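Local coordinates for lipolytic protein G-D-S-L family (Veillonella parvula DSM 2008, PDB 4RW0) that probably hydrolyses ester bonds of lipid or acyl substrates, as other members of the GDSL-like lipase/acylhydrolase (SGNH hydrolase) family do, at residues Val105-Ile113 and Val124-Ala135. Numbering follows the deposited sequence.
Sequences VIIGLETQI and VREVNEQLKAYA
N128 lays its carboxamide against L109 and grips the backbone of E110. ND2 of N128 donates to E110 O at 3.1 Å, in the carbonyl plane, and the N-H...O angle of 161° makes the bond fairly straight. E110 O also lies close to the plane of the N128 amide (6° out). OD1 of N128 accepts from a water whose oxygen is 2.8 Å away and which also accepts a hydrogen bond from E110 N, so N128 serves E110 O directly and E110 N through the water. The amide carbon CG of N128 also rests 3.6 Å from L109 CB. Replacing N128 with alanine removes the amide, which would probably leave E110 O without this donor and the water without its acceptor on the helix. In L109, chi1 (-51°) sets CG beside the backbone N, and the branch there sends CD2 to L131 CB at 3.8 Å, the two leucines sliding past in opposite directions, and CD1 to K132 CG and CE, the chains crossing at about a right angle. At the ends, I113 CG1 touches V124 CG2 (3.8 Å) and I107 reaches L131 and A135. The contact thus packs helix 120-138 onto strand 104-108 and its following loop within a beta-alpha-beta unit, where strand 141-143 pairs with I107 and the side chain of I107 also touches I96 of helix 85-100.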
loop_
_atom_site.group_PDB
_atom_site.type_symbol
_atom_site.label_atom_id
_atom_site.label_comp_id
_atom_site.label_asym_id
_atom_site.label_seq_id
_atom_site.Cartn_x
_atom_site.Cartn_y
_atom_site.Cartn_z
ATOM N N VAL A 105 9.817 -6.445 -4.404
ATOM C CA VAL A 105 8.749 -5.523 -4.219
ATOM C C VAL A 105 7.439 -6.283 -3.980
ATOM O O VAL A 105 7.215 -7.357 -4.530
ATOM C CB VAL A 105 8.590 -4.646 -5.451
ATOM C CG1 VAL A 105 7.337 -3.835 -5.422
ATOM C CG2 VAL A 105 9.778 -3.683 -5.584
ATOM N N ILE A 106 6.623 -5.707 -3.128
ATOM C CA ILE A 106 5.215 -6.126 -2.919
ATOM C C ILE A 106 4.353 -4.932 -3.139
ATOM O O ILE A 106 4.594 -3.865 -2.569
ATOM C CB ILE A 106 5.016 -6.680 -1.504
ATOM C CG1 ILE A 106 5.948 -7.841 -1.261
ATOM C CG2 ILE A 106 3.557 -7.073 -1.328
ATOM C CD1 ILE A 106 6.134 -8.187 0.196
ATOM N N ILE A 107 3.339 -5.093 -3.981
ATOM C CA ILE A 107 2.468 -4.031 -4.344
ATOM C C ILE A 107 1.126 -4.096 -3.593
ATOM O O ILE A 107 0.527 -5.169 -3.526
ATOM C CB ILE A 107 2.148 -4.106 -5.876
ATOM C CG1 ILE A 107 3.413 -3.934 -6.694
ATOM C CG2 ILE A 107 1.201 -3.013 -6.294
ATOM C CD1 ILE A 107 3.212 -4.223 -8.168
ATOM N N GLY A 108 0.673 -2.969 -3.041
ATOM C CA GLY A 108 -0.643 -2.901 -2.416
ATOM C C GLY A 108 -1.584 -2.191 -3.327
ATOM O O GLY A 108 -1.204 -1.218 -3.968
ATOM N N LEU A 109 -2.804 -2.697 -3.467
ATOM C CA LEU A 109 -3.821 -2.027 -4.277
ATOM C C LEU A 109 -4.611 -1.162 -3.332
ATOM O O LEU A 109 -5.282 -1.680 -2.450
ATOM C CB LEU A 109 -4.736 -3.042 -4.957
ATOM C CG LEU A 109 -4.003 -4.126 -5.720
ATOM C CD1 LEU A 109 -4.971 -5.149 -6.336
ATOM C CD2 LEU A 109 -3.126 -3.529 -6.806
ATOM N N GLU A 110 -4.606 0.141 -3.569
ATOM C CA GLU A 110 -5.203 1.049 -2.666
ATOM C C GLU A 110 -6.754 0.911 -2.678
ATOM O O GLU A 110 -7.343 0.479 -3.650
ATOM C CB GLU A 110 -4.756 2.480 -2.935
ATOM C CG GLU A 110 -4.714 3.303 -1.624
ATOM C CD GLU A 110 -3.703 4.484 -1.612
ATOM O OE1 GLU A 110 -3.296 4.940 -2.706
ATOM O OE2 GLU A 110 -3.347 4.942 -0.487
ATOM N N THR A 111 -7.336 1.303 -1.582
ATOM C CA THR A 111 -8.731 1.144 -1.275
ATOM C C THR A 111 -9.597 2.195 -1.914
ATOM O O THR A 111 -9.143 3.173 -2.491
ATOM C CB THR A 111 -8.877 1.149 0.266
ATOM O OG1 THR A 111 -8.116 2.226 0.823
ATOM C CG2 THR A 111 -8.332 -0.132 0.841
ATOM N N GLN A 112 -10.899 1.983 -1.845
ATOM C CA GLN A 112 -11.832 2.802 -2.598
ATOM C C GLN A 112 -11.964 4.236 -2.149
ATOM O O GLN A 112 -11.747 4.573 -0.993
ATOM C CB GLN A 112 -13.218 2.128 -2.580
ATOM C CG GLN A 112 -13.976 2.329 -1.269
ATOM C CD GLN A 112 -14.946 1.168 -0.999
ATOM O OE1 GLN A 112 -14.549 0.003 -0.941
ATOM N NE2 GLN A 112 -16.207 1.495 -0.783
ATOM N N ILE A 113 -12.362 5.080 -3.080
ATOM C CA ILE A 113 -12.725 6.455 -2.784
ATOM C C ILE A 113 -14.255 6.435 -2.545
ATOM O O ILE A 113 -15.067 6.484 -3.499
ATOM C CB ILE A 113 -12.258 7.417 -3.912
ATOM C CG1 ILE A 113 -10.707 7.377 -3.970
ATOM C CG2 ILE A 113 -12.736 8.844 -3.597
ATOM C CD1 ILE A 113 -10.090 8.398 -4.839
ATOM N N VAL A 124 -9.374 4.711 -9.539
ATOM C CA VAL A 124 -8.705 3.773 -8.616
ATOM C C VAL A 124 -8.781 2.357 -9.172
ATOM O O VAL A 124 -7.809 1.604 -9.224
ATOM C CB VAL A 124 -9.360 3.799 -7.172
ATOM C CG1 VAL A 124 -8.827 2.680 -6.307
ATOM C CG2 VAL A 124 -9.073 5.083 -6.470
ATOM N N ARG A 125 -9.970 1.996 -9.631
ATOM C CA ARG A 125 -10.154 0.685 -10.181
ATOM C C ARG A 125 -9.323 0.440 -11.402
ATOM O O ARG A 125 -8.818 -0.674 -11.546
ATOM C CB ARG A 125 -11.646 0.393 -10.462
ATOM C CG ARG A 125 -12.408 0.215 -9.138
ATOM C CD ARG A 125 -13.908 0.251 -9.245
ATOM N NE ARG A 125 -14.353 -0.681 -10.240
ATOM C CZ ARG A 125 -15.560 -0.640 -10.824
ATOM N NH1 ARG A 125 -16.503 0.271 -10.476
ATOM N NH2 ARG A 125 -15.827 -1.534 -11.773
ATOM N N GLU A 126 -9.222 1.429 -12.270
ATOM C CA GLU A 126 -8.404 1.322 -13.512
ATOM C C GLU A 126 -6.944 1.161 -13.170
ATOM O O GLU A 126 -6.271 0.322 -13.732
ATOM C CB GLU A 126 -8.546 2.594 -14.394
ATOM C CG GLU A 126 -9.883 2.796 -15.112
ATOM C CD GLU A 126 -10.130 4.216 -15.678
ATOM O OE1 GLU A 126 -9.203 5.054 -15.770
ATOM O OE2 GLU A 126 -11.294 4.501 -16.028
ATOM N N VAL A 127 -6.441 1.948 -12.205
ATOM C CA VAL A 127 -5.049 1.795 -11.735
ATOM C C VAL A 127 -4.867 0.397 -11.240
ATOM O O VAL A 127 -3.914 -0.276 -11.627
ATOM C CB VAL A 127 -4.698 2.835 -10.616
ATOM C CG1 VAL A 127 -3.396 2.530 -9.930
ATOM C CG2 VAL A 127 -4.677 4.217 -11.186
ATOM N N ASN A 128 -5.789 -0.097 -10.397
ATOM C CA ASN A 128 -5.539 -1.375 -9.775
ATOM C C ASN A 128 -5.566 -2.531 -10.772
ATOM O O ASN A 128 -4.799 -3.483 -10.640
ATOM C CB ASN A 128 -6.504 -1.663 -8.606
ATOM C CG ASN A 128 -6.234 -0.829 -7.377
ATOM O OD1 ASN A 128 -5.173 -0.245 -7.234
ATOM N ND2 ASN A 128 -7.234 -0.754 -6.486
ATOM N N GLU A 129 -6.453 -2.485 -11.757
ATOM C CA GLU A 129 -6.406 -3.502 -12.852
ATOM C C GLU A 129 -5.081 -3.541 -13.597
ATOM O O GLU A 129 -4.512 -4.614 -13.843
ATOM C CB GLU A 129 -7.559 -3.285 -13.895
ATOM C CG GLU A 129 -8.927 -3.676 -13.348
ATOM C CD GLU A 129 -8.951 -5.062 -12.657
ATOM O OE1 GLU A 129 -9.284 -5.090 -11.426
ATOM O OE2 GLU A 129 -8.603 -6.108 -13.308
ATOM N N GLN A 130 -4.540 -2.382 -13.893
ATOM C CA GLN A 130 -3.245 -2.343 -14.569
ATOM C C GLN A 130 -2.120 -2.823 -13.696
ATOM O O GLN A 130 -1.177 -3.454 -14.174
ATOM C CB GLN A 130 -2.977 -0.961 -15.106
ATOM C CG GLN A 130 -3.942 -0.523 -16.202
ATOM C CD GLN A 130 -3.735 0.913 -16.625
ATOM O OE1 GLN A 130 -2.789 1.240 -17.325
ATOM N NE2 GLN A 130 -4.618 1.784 -16.190
ATOM N N LEU A 131 -2.208 -2.576 -12.381
ATOM C CA LEU A 131 -1.174 -3.061 -11.476
ATOM C C LEU A 131 -1.214 -4.564 -11.401
ATOM O O LEU A 131 -0.179 -5.247 -11.356
ATOM C CB LEU A 131 -1.371 -2.461 -10.038
ATOM C CG LEU A 131 -1.011 -0.986 -9.866
ATOM C CD1 LEU A 131 -1.400 -0.478 -8.452
ATOM C CD2 LEU A 131 0.503 -0.809 -10.108
ATOM N N LYS A 132 -2.412 -5.125 -11.309
ATOM C CA LYS A 132 -2.489 -6.594 -11.252
ATOM C C LYS A 132 -1.873 -7.211 -12.527
ATOM O O LYS A 132 -1.208 -8.237 -12.451
ATOM C CB LYS A 132 -3.914 -7.115 -11.134
ATOM C CG LYS A 132 -4.609 -6.752 -9.873
ATOM C CD LYS A 132 -5.969 -7.407 -9.805
ATOM C CE LYS A 132 -7.046 -6.399 -9.550
ATOM N NZ LYS A 132 -8.259 -7.093 -9.050
ATOM N N ALA A 133 -2.091 -6.569 -13.649
ATOM C CA ALA A 133 -1.553 -7.071 -14.945
ATOM C C ALA A 133 -0.037 -6.969 -14.969
ATOM O O ALA A 133 0.658 -7.930 -15.305
ATOM C CB ALA A 133 -2.160 -6.302 -16.086
ATOM N N TYR A 134 0.488 -5.840 -14.521
ATOM C CA TYR A 134 1.952 -5.681 -14.399
ATOM C C TYR A 134 2.567 -6.723 -13.462
ATOM O O TYR A 134 3.619 -7.285 -13.747
ATOM C CB TYR A 134 2.267 -4.211 -13.964
ATOM C CG TYR A 134 3.739 -3.873 -13.856
ATOM C CD1 TYR A 134 4.461 -4.186 -12.726
ATOM C CD2 TYR A 134 4.401 -3.271 -14.911
ATOM C CE1 TYR A 134 5.811 -3.899 -12.641
ATOM C CE2 TYR A 134 5.753 -3.020 -14.861
ATOM C CZ TYR A 134 6.459 -3.305 -13.726
ATOM O OH TYR A 134 7.790 -3.005 -13.693
ATOM N N ALA A 135 1.951 -6.960 -12.303
ATOM C CA ALA A 135 2.519 -7.833 -11.333
ATOM C C ALA A 135 2.505 -9.273 -11.828
ATOM O O ALA A 135 3.401 -10.046 -11.512
ATOM C CB ALA A 135 1.714 -7.767 -10.057
HETATM O O HOH W 1 -3.373 1.510 -6.025
#